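Local coordinates for uncharacterized ParM protein (Staphylococcus aureus, PDB 3JS6), which probably assembles into dynamic actin-like filaments that drive plasmid DNA segregation, at residues Ser52-Asn57 with Val96-Gly101; Lys78-Thr83 with Ile89-Asp94; Leu103-Pro108 with Glu144-Ala149; Thr118-Asn123 with Ala131-Leu136. All coordinates share one frame; numbering follows the deposited sequence.

Interaction 1 (Ser52-Asn57 with Val96-Gly101); sequences SEFIIN and VECSIG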
loop_
_atom_site.group_PDB
_atom_site.type_symbol
_atom_site.label_atom_id
_atom_site.label_comp_id
_atom_site.label_asym_id
_atom_site.label_seq_id
_atom_site.Cartn_x
_atom_site.Cartn_y
_atom_site.Cartn_z
ATOM N N SER A 52 3.517 3.559 18.924
ATOM C CA SER A 52 4.641 4.402 19.317
ATOM C C SER A 52 4.287 5.878 19.433
ATOM O O SER A 52 3.254 6.327 18.943
ATOM C CB SER A 52 5.792 4.243 18.315
ATOM O OG SER A 52 6.299 2.928 18.327
ATOM N N GLU A 53 5.160 6.619 20.099
ATOM C CA GLU A 53 4.985 8.053 20.294
ATOM C C GLU A 53 5.983 8.759 19.420
ATOM O O GLU A 53 7.159 8.371 19.388
ATOM C CB GLU A 53 5.226 8.439 21.753
ATOM C CG GLU A 53 4.310 7.738 22.725
ATOM C CD GLU A 53 4.534 8.196 24.157
ATOM O OE1 GLU A 53 5.670 8.618 24.487
ATOM O OE2 GLU A 53 3.576 8.124 24.954
ATOM N N PHE A 54 5.517 9.791 18.713
ATOM C CA PHE A 54 6.365 10.555 17.805
ATOM C C PHE A 54 6.380 12.052 18.109
ATOM O O PHE A 54 5.318 12.685 18.210
ATOM C CB PHE A 54 5.892 10.377 16.354
ATOM C CG PHE A 54 5.881 8.951 15.889
ATOM C CD1 PHE A 54 4.883 8.067 16.297
ATOM C CD2 PHE A 54 6.897 8.480 15.068
ATOM C CE1 PHE A 54 4.912 6.732 15.885
ATOM C CE2 PHE A 54 6.927 7.150 14.661
ATOM C CZ PHE A 54 5.933 6.280 15.070
ATOM N N ILE A 55 7.584 12.605 18.259
ATOM C CA ILE A 55 7.749 14.050 18.467
ATOM C C ILE A 55 8.558 14.520 17.268
ATOM O O ILE A 55 9.687 14.047 17.033
ATOM C CB ILE A 55 8.491 14.369 19.766
ATOM C CG1 ILE A 55 7.608 13.995 20.959
ATOM C CG2 ILE A 55 8.819 15.860 19.827
ATOM C CD1 ILE A 55 8.308 14.180 22.301
ATOM N N ILE A 56 7.983 15.449 16.509
ATOM C CA ILE A 56 8.615 15.936 15.275
ATOM C C ILE A 56 9.261 17.321 15.437
ATOM O O ILE A 56 8.597 18.274 15.854
ATOM C CB ILE A 56 7.566 16.063 14.127
ATOM C CG1 ILE A 56 6.663 14.820 14.056
ATOM C CG2 ILE A 56 8.286 16.341 12.807
ATOM C CD1 ILE A 56 7.408 13.513 14.014
ATOM N N ASN A 57 10.539 17.416 15.077
ATOM C CA ASN A 57 11.326 18.666 15.165
ATOM C C ASN A 57 11.244 19.396 16.502
ATOM O O ASN A 57 11.166 20.631 16.555
ATOM C CB ASN A 57 10.949 19.629 14.029
ATOM C CG ASN A 57 11.406 19.125 12.676
ATOM O OD1 ASN A 57 12.486 18.531 12.553
ATOM N ND2 ASN A 57 10.592 19.346 11.659
ATOM N N VAL A 96 2.635 10.758 7.258
ATOM C CA VAL A 96 3.893 10.595 6.519
ATOM C C VAL A 96 5.094 10.678 7.478
ATOM O O VAL A 96 5.995 9.829 7.430
ATOM C CB VAL A 96 4.017 11.659 5.400
ATOM C CG1 VAL A 96 5.429 11.615 4.779
ATOM C CG2 VAL A 96 2.981 11.389 4.320
ATOM N N GLU A 97 5.116 11.687 8.355
ATOM C CA GLU A 97 6.221 11.805 9.315
ATOM C C GLU A 97 6.337 10.575 10.247
ATOM O O GLU A 97 7.445 10.093 10.493
ATOM C CB GLU A 97 6.086 13.064 10.191
ATOM C CG GLU A 97 6.151 14.388 9.436
ATOM C CD GLU A 97 7.421 14.534 8.640
ATOM O OE1 GLU A 97 8.497 14.320 9.223
ATOM O OE2 GLU A 97 7.339 14.853 7.436
ATOM N N CYS A 98 5.218 10.087 10.797
ATOM C CA CYS A 98 5.277 8.900 11.680
ATOM C C CYS A 98 5.734 7.628 10.945
ATOM O O CYS A 98 6.406 6.774 11.527
ATOM C CB CYS A 98 3.908 8.638 12.330
ATOM S SG CYS A 98 3.408 9.998 13.412
ATOM N N SER A 99 5.337 7.501 9.684
ATOM C CA SER A 99 5.687 6.348 8.856
ATOM C C SER A 99 7.192 6.407 8.576
ATOM O O SER A 99 7.914 5.413 8.678
ATOM C CB SER A 99 4.892 6.389 7.544
ATOM O OG SER A 99 3.505 6.221 7.801
ATOM N N ILE A 100 7.671 7.587 8.234
ATOM C CA ILE A 100 9.099 7.734 7.998
ATOM C C ILE A 100 9.817 7.447 9.317
ATOM O O ILE A 100 10.822 6.731 9.354
ATOM C CB ILE A 100 9.422 9.155 7.487
ATOM C CG1 ILE A 100 8.990 9.253 6.011
ATOM C CG2 ILE A 100 10.910 9.459 7.698
ATOM C CD1 ILE A 100 9.118 10.640 5.393
ATOM N N GLY A 101 9.281 7.977 10.414
ATOM C CA GLY A 101 9.895 7.753 11.711
ATOM C C GLY A 101 9.990 6.288 12.119
ATOM O O GLY A 101 11.003 5.861 12.690
#
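With CG of Phe54 trans to its own carbonyl carbon (chi1 -58°), the ring leaves strand 52-56 toward helix 90-104, and a like torsion at Cys98 (chi1 -63°) lays the sulfur over the same ring. Cys98 CB stands 3.9 Å from the centroid of the Phe54 ring and only 2° off its normal, a CH-pi contact almost exactly above the centre. SG lies further out over that face, 3.7 Å from Phe54 CG, and adds a sulfur-aromatic contact. Toward the far end of the ring from CB, Phe54 CE2 comes to 3.2 Å from the backbone O of Cys98. Gly101 meets the ring edge instead, its C atom 4.1 Å from Phe54 CE2; with no side chain it lets the aromatic lie close to the helix backbone. This is helix-on-sheet packing in the N-terminal part of an actin-like fold, where strand 52-56 runs between strands 64-66 and 141-145. Two residues along the strand, Ile56 CD1 rests 4.1 Å from CB of Glu97, the residue before Cys98. The Glu97 chain bends at chi2, and its buried carboxylate is met by Arg141 in a salt bridge, while Phe66 and Ile145 also touch the Phe54 side chain.

Interaction 2 (Lys78-Thr83 with Ile89-Asp94); sequences KDTAST and IKSFKD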
loop_
_atom_site.group_PDB
_atom_site.type_symbol
_atom_site.label_atom_id
_atom_site.label_comp_id
_atom_site.label_asym_id
_atom_site.label_seq_id
_atom_site.Cartn_x
_atom_site.Cartn_y
_atom_site.Cartn_z
ATOM N N LYS A 78 -8.020 8.775 14.784
ATOM C CA LYS A 78 -8.880 9.239 13.701
ATOM C C LYS A 78 -8.300 8.804 12.353
ATOM O O LYS A 78 -7.086 8.698 12.217
ATOM C CB LYS A 78 -8.995 10.757 13.777
ATOM C CG LYS A 78 -9.726 11.349 12.598
ATOM C CD LYS A 78 -9.661 12.869 12.600
ATOM C CE LYS A 78 -10.440 13.475 13.758
ATOM N NZ LYS A 78 -10.488 14.961 13.671
ATOM N N ASP A 79 -9.145 8.537 11.373
ATOM C CA ASP A 79 -8.650 8.145 10.051
ATOM C C ASP A 79 -7.974 9.363 9.421
ATOM O O ASP A 79 -8.408 10.477 9.633
ATOM C CB ASP A 79 -9.814 7.677 9.164
ATOM C CG ASP A 79 -10.357 6.313 9.577
ATOM O OD1 ASP A 79 -11.508 5.998 9.231
ATOM O OD2 ASP A 79 -9.631 5.550 10.240
ATOM N N THR A 80 -6.903 9.158 8.661
ATOM C CA THR A 80 -6.218 10.280 8.016
ATOM C C THR A 80 -6.875 10.636 6.683
ATOM O O THR A 80 -7.502 9.797 6.051
ATOM C CB THR A 80 -4.732 9.961 7.725
ATOM O OG1 THR A 80 -4.659 8.766 6.948
ATOM C CG2 THR A 80 -3.945 9.752 9.054
ATOM N N ALA A 81 -6.709 11.883 6.261
ATOM C CA ALA A 81 -7.263 12.360 5.001
ATOM C C ALA A 81 -6.847 11.433 3.883
ATOM O O ALA A 81 -5.700 10.964 3.835
ATOM C CB ALA A 81 -6.773 13.759 4.717
ATOM N N SER A 82 -7.784 11.170 2.982
ATOM C CA SER A 82 -7.519 10.284 1.858
ATOM C C SER A 82 -7.972 10.877 0.515
ATOM O O SER A 82 -7.862 10.230 -0.531
ATOM C CB SER A 82 -8.190 8.925 2.110
ATOM O OG SER A 82 -9.555 9.087 2.457
ATOM N N THR A 83 -8.470 12.112 0.545
ATOM C CA THR A 83 -8.908 12.773 -0.681
ATOM C C THR A 83 -7.702 13.071 -1.553
ATOM O O THR A 83 -6.562 12.984 -1.096
ATOM C CB THR A 83 -9.639 14.107 -0.398
ATOM O OG1 THR A 83 -8.942 14.838 0.622
ATOM C CG2 THR A 83 -11.074 13.843 0.042
ATOM N N ILE A 89 -3.419 18.177 3.773
ATOM C CA ILE A 89 -4.136 18.023 5.037
ATOM C C ILE A 89 -3.206 17.544 6.142
ATOM O O ILE A 89 -2.460 16.589 5.960
ATOM C CB ILE A 89 -5.324 17.024 4.909
ATOM C CG1 ILE A 89 -6.261 17.447 3.769
ATOM C CG2 ILE A 89 -6.102 16.966 6.219
ATOM C CD1 ILE A 89 -6.824 18.822 3.926
ATOM N N LYS A 90 -3.282 18.213 7.288
ATOM C CA LYS A 90 -2.472 17.907 8.474
ATOM C C LYS A 90 -2.408 16.418 8.786
ATOM O O LYS A 90 -1.336 15.876 9.030
ATOM C CB LYS A 90 -3.048 18.654 9.675
ATOM C CG LYS A 90 -2.619 18.133 11.018
ATOM C CD LYS A 90 -1.365 18.798 11.493
ATOM C CE LYS A 90 -1.148 18.474 12.957
ATOM N NZ LYS A 90 -2.270 18.955 13.772
ATOM N N SER A 91 -3.573 15.785 8.799
ATOM C CA SER A 91 -3.755 14.355 9.038
ATOM C C SER A 91 -2.737 13.496 8.267
ATOM O O SER A 91 -2.022 12.641 8.820
ATOM C CB SER A 91 -5.164 13.965 8.554
ATOM O OG SER A 91 -5.562 12.736 9.085
ATOM N N PHE A 92 -2.712 13.707 6.961
ATOM C CA PHE A 92 -1.834 12.941 6.095
ATOM C C PHE A 92 -0.386 13.340 6.280
ATOM O O PHE A 92 0.501 12.477 6.298
ATOM C CB PHE A 92 -2.245 13.110 4.627
ATOM C CG PHE A 92 -1.391 12.319 3.667
ATOM C CD1 PHE A 92 -0.381 12.937 2.940
ATOM C CD2 PHE A 92 -1.601 10.960 3.496
ATOM C CE1 PHE A 92 0.406 12.211 2.049
ATOM C CE2 PHE A 92 -0.815 10.227 2.604
ATOM C CZ PHE A 92 0.190 10.861 1.882
ATOM N N LYS A 93 -0.128 14.636 6.404
ATOM C CA LYS A 93 1.248 15.063 6.608
ATOM C C LYS A 93 1.831 14.436 7.867
ATOM O O LYS A 93 2.991 14.039 7.868
ATOM C CB LYS A 93 1.342 16.588 6.674
ATOM C CG LYS A 93 1.084 17.223 5.312
ATOM C CD LYS A 93 1.366 18.714 5.284
ATOM C CE LYS A 93 0.256 19.525 5.894
ATOM N NZ LYS A 93 0.524 20.969 5.654
ATOM N N ASP A 94 1.034 14.337 8.933
ATOM C CA ASP A 94 1.520 13.741 10.177
ATOM C C ASP A 94 1.754 12.235 9.979
ATOM O O ASP A 94 2.729 11.675 10.491
ATOM C CB ASP A 94 0.517 13.964 11.323
ATOM C CG ASP A 94 0.472 15.428 11.806
ATOM O OD1 ASP A 94 -0.489 15.796 12.517
ATOM O OD2 ASP A 94 1.397 16.212 11.495
#
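Ala81 lays its methyl group against Ile89, with CB 3.6 Å from Ile89 CB and equally far from Ile89 CG2. Both branches of the isoleucine take part: at chi1 -55° CG2 is opposite the backbone N and CG1 beside it, and CG1 still comes to 3.8 Å from Ala81 CB. Ile89 holds the N-cap position of helix 90-104, so this methyl contact sits at the very start of the helix, and the O of Ile89 accepts the N-H of Lys93. Two residues after the N-cap, Ser91 faces the backbone between Thr80 and Ala81. The N-H of Ala81 makes a weak, bent hydrogen bond to Ser91 OG (3.2 Å, 138° at the hydrogen), and the modelled place of that hydroxyl is itself doubtful. Thr80 adds its methyl, CG2 lying 3.5 Å from Ser91 O, while its OG1 bonds to Ser29 O on the neighbouring strand 23-33. Phe92 reaches the loop with less intimacy, CD2 4.1 Å from Ala81 O, and its ring goes on to meet Phe11 edge-to-face. The contact thus joins the loop that follows strand 78-79 to the first turn of the helix through methyl groups and one uncertain polar link, which suggests that, between these two segments, apolar fit counts for more than hydrogen bonding.

Interaction 3 (Leu103-Pro108 with Glu144-Ala149); sequences LAREVP and EIDGIA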
loop_
_atom_site.group_PDB
_atom_site.type_symbol
_atom_site.label_atom_id
_atom_site.label_comp_id
_atom_site.label_asym_id
_atom_site.label_seq_id
_atom_site.Cartn_x
_atom_site.Cartn_y
_atom_site.Cartn_z
ATOM N N LEU A 103 10.239 3.706 10.178
ATOM C CA LEU A 103 11.298 3.069 9.419
ATOM C C LEU A 103 12.664 3.529 9.948
ATOM O O LEU A 103 13.581 2.705 10.081
ATOM C CB LEU A 103 11.161 3.357 7.925
ATOM C CG LEU A 103 9.889 2.800 7.234
ATOM C CD1 LEU A 103 9.975 3.040 5.719
ATOM C CD2 LEU A 103 9.726 1.293 7.506
ATOM N N ALA A 104 12.782 4.813 10.298
ATOM C CA ALA A 104 14.045 5.348 10.819
ATOM C C ALA A 104 14.444 4.653 12.114
ATOM O O ALA A 104 15.629 4.406 12.362
ATOM C CB ALA A 104 13.944 6.891 11.047
ATOM N N ARG A 105 13.456 4.311 12.932
ATOM C CA ARG A 105 13.738 3.662 14.195
ATOM C C ARG A 105 14.395 2.289 13.988
ATOM O O ARG A 105 15.022 1.757 14.896
ATOM C CB ARG A 105 12.453 3.504 15.015
ATOM C CG ARG A 105 12.705 3.195 16.497
ATOM C CD ARG A 105 12.299 1.764 16.819
ATOM N NE ARG A 105 10.877 1.536 16.553
ATOM C CZ ARG A 105 9.896 1.877 17.382
ATOM N NH1 ARG A 105 8.633 1.637 17.047
ATOM N NH2 ARG A 105 10.175 2.433 18.557
ATOM N N GLU A 106 14.233 1.713 12.802
ATOM C CA GLU A 106 14.837 0.408 12.516
ATOM C C GLU A 106 16.318 0.519 12.153
ATOM O O GLU A 106 16.967 -0.487 11.911
ATOM C CB GLU A 106 14.071 -0.305 11.398
ATOM C CG GLU A 106 12.633 -0.699 11.787
ATOM C CD GLU A 106 12.577 -1.538 13.061
ATOM O OE1 GLU A 106 13.525 -2.314 13.334
ATOM O OE2 GLU A 106 11.578 -1.441 13.793
ATOM N N VAL A 107 16.851 1.737 12.111
ATOM C CA VAL A 107 18.275 1.935 11.790
ATOM C C VAL A 107 18.916 2.310 13.117
ATOM O O VAL A 107 18.549 3.310 13.714
ATOM C CB VAL A 107 18.511 3.105 10.808
ATOM C CG1 VAL A 107 20.023 3.338 10.663
ATOM C CG2 VAL A 107 17.868 2.810 9.428
ATOM N N PRO A 108 19.921 1.541 13.570
ATOM C CA PRO A 108 20.612 1.777 14.844
ATOM C C PRO A 108 21.272 3.140 15.039
ATOM O O PRO A 108 21.169 3.717 16.107
ATOM C CB PRO A 108 21.642 0.637 14.902
ATOM C CG PRO A 108 21.119 -0.389 13.922
ATOM C CD PRO A 108 20.599 0.478 12.806
ATOM N N GLU A 144 11.631 11.872 17.040
ATOM C CA GLU A 144 11.929 11.131 18.251
ATOM C C GLU A 144 10.837 10.060 18.327
ATOM O O GLU A 144 9.645 10.394 18.421
ATOM C CB GLU A 144 11.836 12.077 19.453
ATOM C CG GLU A 144 12.494 11.572 20.710
ATOM C CD GLU A 144 12.051 12.345 21.930
ATOM O OE1 GLU A 144 11.072 11.923 22.593
ATOM O OE2 GLU A 144 12.674 13.383 22.218
ATOM N N ILE A 145 11.242 8.791 18.278
ATOM C CA ILE A 145 10.292 7.680 18.334
ATOM C C ILE A 145 10.472 7.019 19.688
ATOM O O ILE A 145 11.575 6.553 20.010
ATOM C CB ILE A 145 10.547 6.623 17.222
ATOM C CG1 ILE A 145 10.556 7.289 15.848
ATOM C CG2 ILE A 145 9.413 5.571 17.243
ATOM C CD1 ILE A 145 11.934 7.754 15.373
ATOM N N ASP A 146 9.406 7.011 20.483
ATOM C CA ASP A 146 9.461 6.436 21.823
ATOM C C ASP A 146 10.717 6.930 22.561
ATOM O O ASP A 146 11.469 6.144 23.152
ATOM C CB ASP A 146 9.445 4.904 21.713
ATOM C CG ASP A 146 8.122 4.380 21.180
ATOM O OD1 ASP A 146 8.118 3.326 20.511
ATOM O OD2 ASP A 146 7.078 5.027 21.436
ATOM N N GLY A 147 10.941 8.244 22.500
ATOM C CA GLY A 147 12.084 8.859 23.160
ATOM C C GLY A 147 13.446 8.778 22.469
ATOM O O GLY A 147 14.396 9.382 22.935
ATOM N N ILE A 148 13.558 8.052 21.364
ATOM C CA ILE A 148 14.840 7.921 20.673
ATOM C C ILE A 148 14.930 8.871 19.470
ATOM O O ILE A 148 14.195 8.724 18.503
ATOM C CB ILE A 148 15.055 6.467 20.173
ATOM C CG1 ILE A 148 14.937 5.475 21.338
ATOM C CG2 ILE A 148 16.401 6.344 19.489
ATOM C CD1 ILE A 148 15.992 5.663 22.433
ATOM N N ALA A 149 15.852 9.830 19.530
ATOM C CA ALA A 149 16.030 10.817 18.466
ATOM C C ALA A 149 16.741 10.282 17.229
ATOM O O ALA A 149 17.806 9.676 17.327
ATOM C CB ALA A 149 16.809 12.045 19.006
#
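Arg105 and Asp146 form a salt bridge in which NH2 donates to OD1 at 3.0 Å, with the N-H nearly straight at 173°. The carboxylate belongs to a beta hairpin: a type I' turn from Ile145 to Ile148 links strand 141-145 to strand 148-161, and Asp146 occupies its first corner. Across from it, Arg105 lies in a type I turn from Ala104 to Val107, near the C-terminal end of helix 90-104. The acceptor sits in the guanidinium plane, whereas the donor meets OD1 on its anti side and 28° out of the carboxylate plane, so the two flat groups are tilted against each other. Both partners have further bonds to strand 52-56. Ser52 OG is hydrogen-bonded with Asp146 OD1 and with Arg105 NH1, and Asp146 OD2 takes the backbone N-H of Glu53; several donors thus surround the carboxylate, which would probably favour its ionised form. Outward from this polar network the contact turns apolar. The arginine chain is bent at chi2 and chi3, and this folds the guanidinium back over Ile145. Near the root of that chain, Arg105 CG passes 4.1 Å from Ile145 CB. Ile145 CG2 lies against one face of the guanidinium, off-centre toward its rim, 3.7 Å from Arg105 CZ and 3.5 Å from Arg105 NH2.

Interaction 4 (Thr118-Asn123 with Ala131-Leu136); sequences TGMPSN and AKFEKL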
loop_
_atom_site.group_PDB
_atom_site.type_symbol
_atom_site.label_atom_id
_atom_site.label_comp_id
_atom_site.label_asym_id
_atom_site.label_seq_id
_atom_site.Cartn_x
_atom_site.Cartn_y
_atom_site.Cartn_z
ATOM N N THR A 118 8.167 5.610 -3.327
ATOM C CA THR A 118 6.767 5.450 -3.011
ATOM C C THR A 118 5.943 5.541 -4.295
ATOM O O THR A 118 6.493 5.639 -5.400
ATOM C CB THR A 118 6.305 6.508 -2.014
ATOM O OG1 THR A 118 4.975 6.184 -1.577
ATOM C CG2 THR A 118 6.337 7.920 -2.661
ATOM N N GLY A 119 4.630 5.490 -4.142
ATOM C CA GLY A 119 3.750 5.578 -5.287
ATOM C C GLY A 119 2.539 6.454 -5.002
ATOM O O GLY A 119 2.319 6.890 -3.864
HETATM N N MSE A 120 1.755 6.728 -6.040
HETATM C CA MSE A 120 0.542 7.523 -5.893
HETATM C C MSE A 120 -0.424 7.111 -6.987
HETATM O O MSE A 120 -0.021 6.435 -7.948
HETATM C CB MSE A 120 0.853 9.032 -5.952
HETATM C CG MSE A 120 1.728 9.500 -7.085
HETATM SE SE MSE A 120 2.048 11.441 -7.026
HETATM C CE MSE A 120 3.588 11.570 -5.917
ATOM N N PRO A 121 -1.723 7.461 -6.843
ATOM C CA PRO A 121 -2.728 7.100 -7.854
ATOM C C PRO A 121 -2.243 7.478 -9.246
ATOM O O PRO A 121 -1.660 8.536 -9.435
ATOM C CB PRO A 121 -3.950 7.912 -7.431
ATOM C CG PRO A 121 -3.814 7.925 -5.925
ATOM C CD PRO A 121 -2.340 8.227 -5.741
ATOM N N SER A 122 -2.489 6.604 -10.213
ATOM C CA SER A 122 -2.056 6.849 -11.581
ATOM C C SER A 122 -2.567 8.178 -12.110
ATOM O O SER A 122 -1.873 8.863 -12.858
ATOM C CB SER A 122 -2.535 5.715 -12.500
ATOM O OG SER A 122 -2.064 4.451 -12.056
ATOM N N ASN A 123 -3.774 8.560 -11.714
ATOM C CA ASN A 123 -4.342 9.806 -12.209
ATOM C C ASN A 123 -3.732 11.096 -11.663
ATOM O O ASN A 123 -4.038 12.166 -12.159
ATOM C CB ASN A 123 -5.868 9.818 -12.000
ATOM C CG ASN A 123 -6.267 9.863 -10.538
ATOM O OD1 ASN A 123 -7.452 9.868 -10.215
ATOM N ND2 ASN A 123 -5.287 9.903 -9.651
ATOM N N ALA A 131 4.060 17.184 -7.251
ATOM C CA ALA A 131 4.990 18.198 -6.750
ATOM C C ALA A 131 4.845 18.390 -5.242
ATOM O O ALA A 131 5.835 18.472 -4.525
ATOM C CB ALA A 131 4.759 19.525 -7.456
ATOM N N LYS A 132 3.614 18.479 -4.755
ATOM C CA LYS A 132 3.403 18.652 -3.326
ATOM C C LYS A 132 3.757 17.403 -2.515
ATOM O O LYS A 132 4.193 17.518 -1.382
ATOM C CB LYS A 132 1.949 19.051 -3.054
ATOM C CG LYS A 132 1.639 20.480 -3.506
ATOM C CD LYS A 132 0.199 20.906 -3.196
ATOM C CE LYS A 132 -0.813 20.041 -3.920
ATOM N NZ LYS A 132 -2.204 20.531 -3.688
ATOM N N PHE A 133 3.567 16.215 -3.084
ATOM C CA PHE A 133 3.886 14.983 -2.343
ATOM C C PHE A 133 5.406 14.888 -2.241
ATOM O O PHE A 133 5.951 14.611 -1.175
ATOM C CB PHE A 133 3.331 13.776 -3.087
ATOM C CG PHE A 133 3.415 12.475 -2.325
ATOM C CD1 PHE A 133 3.259 11.268 -3.005
ATOM C CD2 PHE A 133 3.559 12.453 -0.946
ATOM C CE1 PHE A 133 3.242 10.051 -2.328
ATOM C CE2 PHE A 133 3.541 11.249 -0.253
ATOM C CZ PHE A 133 3.382 10.045 -0.944
ATOM N N GLU A 134 6.095 15.123 -3.356
ATOM C CA GLU A 134 7.545 15.059 -3.340
ATOM C C GLU A 134 8.088 16.115 -2.384
ATOM O O GLU A 134 9.138 15.919 -1.770
ATOM C CB GLU A 134 8.114 15.217 -4.766
ATOM C CG GLU A 134 8.823 16.530 -5.066
ATOM C CD GLU A 134 10.165 16.689 -4.351
ATOM O OE1 GLU A 134 11.049 15.808 -4.503
ATOM O OE2 GLU A 134 10.331 17.711 -3.646
ATOM N N LYS A 135 7.388 17.239 -2.243
ATOM C CA LYS A 135 7.854 18.268 -1.312
ATOM C C LYS A 135 7.675 17.819 0.153
ATOM O O LYS A 135 8.442 18.192 1.039
ATOM C CB LYS A 135 7.106 19.584 -1.538
ATOM C CG LYS A 135 7.822 20.550 -2.454
ATOM C CD LYS A 135 7.091 21.892 -2.526
ATOM C CE LYS A 135 6.888 22.483 -1.125
ATOM N NZ LYS A 135 6.137 23.780 -1.125
ATOM N N LEU A 136 6.651 17.023 0.414
ATOM C CA LEU A 136 6.453 16.541 1.766
ATOM C C LEU A 136 7.588 15.555 2.098
ATOM O O LEU A 136 8.151 15.582 3.182
ATOM C CB LEU A 136 5.111 15.808 1.877
ATOM C CG LEU A 136 3.792 16.587 1.871
ATOM C CD1 LEU A 136 2.610 15.598 1.824
ATOM C CD2 LEU A 136 3.704 17.464 3.126
#
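Phe133 drives its ring from helix 128-137 into the end of strand 111-120, and the tight side of the contact is gathered around that one aromatic. At chi1 -171° its CG is trans to the backbone N, which points the ring toward the strand. There Phe133 CE1 meets the carbonyl of Gly119, whose O lies near the ring plane at 3.6 Å. The Thr118 side chain points against the oncoming Phe133, its CG2 3.8 Å from Phe133 CE1 and 4.0 Å from Phe133 CZ. Its hydroxyl turns elsewhere, to a hydrogen bond with Leu9 O on adjacent strand 4-11. Met120, present as selenomethionine, bends at chi3, and its CE methyl is modelled at the ring edge, too close to Phe133 for its exact place to be trusted.

The outer side of the helix is looser. Ala131 and Lys135 are solvent-exposed, and Lys132 forms a salt bridge with Asp88 rather than with the strand. Glu134 starts beside the contact, but its carboxylate leads away to a weak hydrogen bond with Asn138. Strand 118-120 and helix 131-136 run nearly antiparallel, at 153°, with their axes 10.7 Å apart. Such a turn-back, in which a sheet strand is followed by a helix that runs back, nearly antiparallel to it, over the sheet, belongs to the alpha/beta architecture of the actin-like N-terminal domain.

In the fold
From the N terminus, residues 52-57 open the first loop, which closes when the chain reaches 96-101; interaction 2 (78-83 with 89-94) is nested inside it. The second loop runs from 103-108 to 144-149, and interaction 4 (118-123 with 131-136) lies within that one. The outcome is two nested pairs in series, with no crossing. Helix 90-104 serves interactions 1, 2 and 3, and all four contacts reach the same mixed sheet. Interactions 1 and 3 touch directly, their centres about 9 Å apart, because strands 52-56 and 141-145 are neighbours. Interactions 2 and 4 meet through Phe92 and Lys93 against Phe133 and Leu136, joining helices 90-104 and 128-137.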